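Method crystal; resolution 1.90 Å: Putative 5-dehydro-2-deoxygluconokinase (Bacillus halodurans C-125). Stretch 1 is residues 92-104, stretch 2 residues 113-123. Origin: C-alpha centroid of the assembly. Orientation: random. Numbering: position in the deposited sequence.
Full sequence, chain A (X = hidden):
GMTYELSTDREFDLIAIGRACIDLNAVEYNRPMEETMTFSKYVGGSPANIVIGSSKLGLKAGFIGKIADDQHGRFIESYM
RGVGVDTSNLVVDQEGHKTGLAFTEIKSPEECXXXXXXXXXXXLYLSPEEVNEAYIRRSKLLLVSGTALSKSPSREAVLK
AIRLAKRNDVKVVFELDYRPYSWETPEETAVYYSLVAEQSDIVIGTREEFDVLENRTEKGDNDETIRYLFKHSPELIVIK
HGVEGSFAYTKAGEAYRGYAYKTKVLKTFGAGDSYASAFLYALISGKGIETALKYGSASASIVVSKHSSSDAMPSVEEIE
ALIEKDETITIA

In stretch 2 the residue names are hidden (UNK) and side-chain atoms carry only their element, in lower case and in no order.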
# COMPACT_ATOMS: atom_id res chain seq x y z
N VAL A 92 -5.14 13.95 17.96
CA VAL A 92 -4.43 14.47 16.79
C VAL A 92 -3.53 13.40 16.17
O VAL A 92 -2.69 12.78 16.83
CB VAL A 92 -3.63 15.72 17.11
CG1 VAL A 92 -2.90 16.25 15.87
CG2 VAL A 92 -4.54 16.75 17.69
N ASP A 93 -3.75 13.15 14.90
CA ASP A 93 -2.99 12.17 14.13
C ASP A 93 -1.54 12.63 14.05
O ASP A 93 -1.28 13.79 13.79
CB ASP A 93 -3.57 12.07 12.73
CG ASP A 93 -2.83 11.08 11.85
OD1 ASP A 93 -1.83 11.46 11.19
OD2 ASP A 93 -3.26 9.91 11.77
N GLN A 94 -0.63 11.71 14.30
CA GLN A 94 0.80 12.03 14.30
C GLN A 94 1.55 11.34 13.16
O GLN A 94 2.78 11.24 13.23
CB GLN A 94 1.46 11.64 15.65
CG GLN A 94 0.86 12.28 16.91
CD GLN A 94 1.00 13.80 16.95
OE1 GLN A 94 1.97 14.37 16.45
NE2 GLN A 94 0.03 14.47 17.55
N GLU A 95 0.83 10.89 12.13
CA GLU A 95 1.40 10.13 11.03
C GLU A 95 1.19 10.83 9.67
O GLU A 95 1.36 10.21 8.63
CB GLU A 95 0.82 8.70 10.93
CG GLU A 95 0.82 7.77 12.16
CD GLU A 95 0.01 6.44 11.88
OE1 GLU A 95 0.51 5.60 11.10
OE2 GLU A 95 -1.14 6.22 12.42
N GLY A 96 0.84 12.12 9.68
CA GLY A 96 0.75 12.88 8.44
C GLY A 96 -0.55 12.69 7.67
O GLY A 96 -0.67 13.13 6.55
N HIS A 97 -1.53 12.04 8.26
CA HIS A 97 -2.81 11.85 7.56
C HIS A 97 -3.63 13.13 7.47
O HIS A 97 -3.67 13.92 8.39
CB HIS A 97 -3.64 10.75 8.22
CG HIS A 97 -2.95 9.42 8.23
ND1 HIS A 97 -2.65 8.76 9.40
CD2 HIS A 97 -2.48 8.65 7.22
CE1 HIS A 97 -2.05 7.62 9.10
NE2 HIS A 97 -1.93 7.54 7.79
N LYS A 98 -4.28 13.32 6.32
CA LYS A 98 -5.08 14.50 6.01
C LYS A 98 -6.53 14.33 6.43
O LYS A 98 -7.03 13.21 6.54
CB LYS A 98 -5.06 14.75 4.49
CG LYS A 98 -3.69 14.89 3.90
CD LYS A 98 -3.02 16.15 4.32
CE LYS A 98 -1.58 16.16 3.77
NZ LYS A 98 -0.93 17.40 4.08
N THR A 99 -7.20 15.45 6.62
CA THR A 99 -8.63 15.49 6.89
C THR A 99 -9.42 15.14 5.65
O THR A 99 -9.11 15.59 4.55
CB THR A 99 -9.04 16.93 7.35
OG1 THR A 99 -8.13 17.41 8.36
CG2 THR A 99 -10.51 16.97 7.86
N GLY A 100 -10.47 14.33 5.80
CA GLY A 100 -11.33 14.11 4.64
C GLY A 100 -12.01 15.39 4.19
O GLY A 100 -12.20 16.31 4.98
N LEU A 101 -12.33 15.46 2.90
CA LEU A 101 -12.90 16.67 2.29
C LEU A 101 -14.11 16.27 1.48
O LEU A 101 -14.08 15.29 0.71
CB LEU A 101 -11.92 17.35 1.32
CG LEU A 101 -10.58 17.83 1.85
CD1 LEU A 101 -9.66 18.35 0.71
CD2 LEU A 101 -10.79 18.89 2.91
N ALA A 102 -15.18 17.04 1.63
CA ALA A 102 -16.36 16.85 0.79
C ALA A 102 -16.62 18.15 0.03
O ALA A 102 -16.97 19.14 0.64
CB ALA A 102 -17.56 16.47 1.67
N PHE A 103 -16.43 18.15 -1.28
CA PHE A 103 -16.83 19.29 -2.11
C PHE A 103 -18.25 19.04 -2.59
O PHE A 103 -18.55 17.97 -3.14
CB PHE A 103 -15.95 19.42 -3.34
CG PHE A 103 -14.53 19.79 -3.05
CD1 PHE A 103 -13.60 18.82 -2.68
CD2 PHE A 103 -14.11 21.11 -3.21
CE1 PHE A 103 -12.28 19.19 -2.43
CE2 PHE A 103 -12.79 21.47 -2.98
CZ PHE A 103 -11.90 20.54 -2.57
N THR A 104 -19.12 20.01 -2.41
CA THR A 104 -20.54 19.76 -2.72
C THR A 104 -20.89 20.38 -4.04
O THR A 104 -20.43 21.48 -4.36
CB THR A 104 -21.47 20.31 -1.64
OG1 THR A 104 -21.28 21.73 -1.58
CG2 THR A 104 -21.15 19.67 -0.30
N UNK A 113 -24.56 16.28 -5.04
CA UNK A 113 -23.60 15.18 -4.88
C UNK A 113 -22.30 15.73 -4.30
O UNK A 113 -22.11 16.95 -4.25
o UNK A 113 -22.78 15.47 -7.14
c UNK A 113 -23.31 14.53 -6.23
N UNK A 114 -21.43 14.83 -3.87
CA UNK A 114 -20.21 15.22 -3.20
C UNK A 114 -19.04 14.60 -3.98
O UNK A 114 -19.09 13.42 -4.37
c UNK A 114 -20.22 14.77 -1.71
c UNK A 114 -18.83 14.69 -1.12
c UNK A 114 -21.46 15.16 0.50
c UNK A 114 -21.08 15.72 -0.88
N UNK A 115 -18.00 15.41 -4.22
CA UNK A 115 -16.71 14.89 -4.66
C UNK A 115 -15.91 14.71 -3.36
O UNK A 115 -15.61 15.70 -2.67
c UNK A 115 -16.06 15.90 -5.63
c UNK A 115 -14.32 16.53 -7.28
c UNK A 115 -14.66 15.58 -6.18
c UNK A 115 -14.57 14.13 -6.65
N UNK A 116 -15.63 13.47 -2.98
CA UNK A 116 -15.03 13.16 -1.70
C UNK A 116 -13.55 12.81 -1.78
O UNK A 116 -13.11 12.09 -2.67
c UNK A 116 -15.04 12.58 3.27
c UNK A 116 -15.77 11.98 -1.06
c UNK A 116 -15.35 11.67 0.36
se UNK A 116 -16.26 12.86 1.68
N UNK A 117 -12.78 13.37 -0.85
CA UNK A 117 -11.39 12.97 -0.62
C UNK A 117 -11.44 12.13 0.67
O UNK A 117 -11.66 12.67 1.74
c UNK A 117 -10.52 14.22 -0.45
c UNK A 117 -11.19 15.46 -2.55
c UNK A 117 -10.89 16.03 -3.78
o UNK A 117 -9.25 16.53 -5.47
c UNK A 117 -10.20 14.86 -1.78
c UNK A 117 -9.58 15.99 -4.25
c UNK A 117 -8.58 15.40 -3.50
c UNK A 117 -8.90 14.83 -2.28
N UNK A 118 -11.34 10.80 0.53
CA UNK A 118 -11.57 9.85 1.66
C UNK A 118 -10.44 8.85 1.90
O UNK A 118 -10.43 8.16 2.92
c UNK A 118 -14.08 7.30 0.11
n UNK A 118 -15.12 8.02 -0.61
c UNK A 118 -12.87 9.08 1.44
c UNK A 118 -15.10 8.25 -1.92
c UNK A 118 -12.78 8.11 0.29
n UNK A 118 -14.05 7.88 -2.67
n UNK A 118 -16.11 8.89 -2.49
N UNK A 119 -9.46 8.78 1.00
CA UNK A 119 -8.40 7.77 1.13
C UNK A 119 -7.39 8.09 2.23
O UNK A 119 -6.75 9.15 2.25
c UNK A 119 -7.66 7.53 -0.20
o UNK A 119 -6.22 5.97 -2.28
c UNK A 119 -5.63 6.49 -1.35
n UNK A 119 -4.35 6.86 -1.42
c UNK A 119 -6.35 6.73 -0.05
N UNK A 120 -7.21 7.14 3.16
CA UNK A 120 -6.22 7.29 4.23
C UNK A 120 -6.38 8.57 5.00
O UNK A 120 -5.40 9.17 5.46
o UNK A 120 -3.80 5.58 2.23
c UNK A 120 -4.50 5.74 3.24
c UNK A 120 -4.80 7.15 3.69
o UNK A 120 -4.98 4.79 3.90
N UNK A 121 -7.62 8.97 5.19
CA UNK A 121 -7.87 10.19 5.95
C UNK A 121 -7.72 9.93 7.45
O UNK A 121 -7.85 8.77 7.91
c UNK A 121 -9.24 10.83 5.57
c UNK A 121 -10.49 9.95 5.81
c UNK A 121 -9.16 11.38 4.16
N UNK A 122 -7.41 11.00 8.18
CA UNK A 122 -7.14 10.94 9.60
C UNK A 122 -8.24 10.21 10.39
O UNK A 122 -7.94 9.46 11.30
c UNK A 122 -6.90 12.34 10.17
N UNK A 123 -9.51 10.47 10.08
CA UNK A 123 -10.58 9.91 10.93
C UNK A 123 -10.62 8.38 10.95
O UNK A 123 -11.12 7.79 11.90
c UNK A 123 -11.93 10.49 10.62
o UNK A 123 -12.45 11.01 8.37
c UNK A 123 -12.44 10.13 9.23
o UNK A 123 -12.93 9.00 9.05
O HOH W 1 -4.03 11.23 4.47
O HOH W 2 -10.60 12.93 8.38

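Position 113 carries one carbon and then one oxygen, a short hydroxymethyl pointing away from stretch 1; its backbone O lies 3.6 Å from Thr 104 CA. This is Ser 113.

Position 114 has four carbons, forked at the first, with one arm two carbons long. That beta-branched pattern is Ile 114. Its CG2 sits 3.5 Å from Ala 102 CB and its CG1 4.0 Å from Thr 104 CG2, so it packs on the sheet face that carries both.

Position 115 also has four carbons, but the fork comes at the second: Leu 115. It lies on the other face, with its CB 4.2 Å from Phe 103 CB, while its backbone O approaches the edge of the Phe 103 ring.

Position 116 is unbranched: two carbons, a selenium, one carbon. Only selenomethionine fits, hence Met 116. SE rests 3.8 Å from Ala 102 CB, and the chain's end bends nearer to stretch 1, leaving CE 4.2 Å from Gly 100 C. A CB on Gly 100 would stand about 3.2 Å from that CE, a tight fit.

Position 117 shows one carbon and a six-carbon ring bearing an oxygen, which is Tyr 117. Its CB lies 3.9 Å from Leu 101 CB, and its CE1 meets Phe 103 CE1 at 3.7 Å, the rings inclined at 57°.

Position 118 has three carbons, a nitrogen, then a carbon with two more nitrogens: Arg 118, pointing away. Position 119 has three carbons, the third carrying oxygen and nitrogen; the nitrogen beside the oxygen marks an amide, so it is Gln 119, out of reach.

Position 120 has two carbons, the second with two oxygens: Asp 120. Its backbone O is 3.4 Å from His 97 CD2, and a water links that O to Lys 98 N.

Position 121, one carbon carrying two more, is Val 121, with CG1 3.5 Å from Gly 100 CA. Position 122, a lone carbon, is Ala 122; its CB is 4.1 Å from His 97 CB and 4.2 Å from Asp 93 CB. Position 123, two carbons ending in two oxygens, is Asp 123, whose N and OD2 share a water with Gly 100 N.

The backbone sets the register. Antiparallel pairs Leu 101–Tyr 117 and Phe 103–Leu 115 each exchange two hydrogen bonds, and side chains alternate between faces. Beyond the strands, a type II turn from Arg 118 to Val 121 leads to Ala 122, whose N donates to Lys 98 O at 2.8 Å. Within stretch 1, Asp 93 braces His 97, OD2 of Asp 93 accepting from His 97 ND1 at 2.7 Å.

Stretch 2, residues 113-123: SILMYRQDVAD
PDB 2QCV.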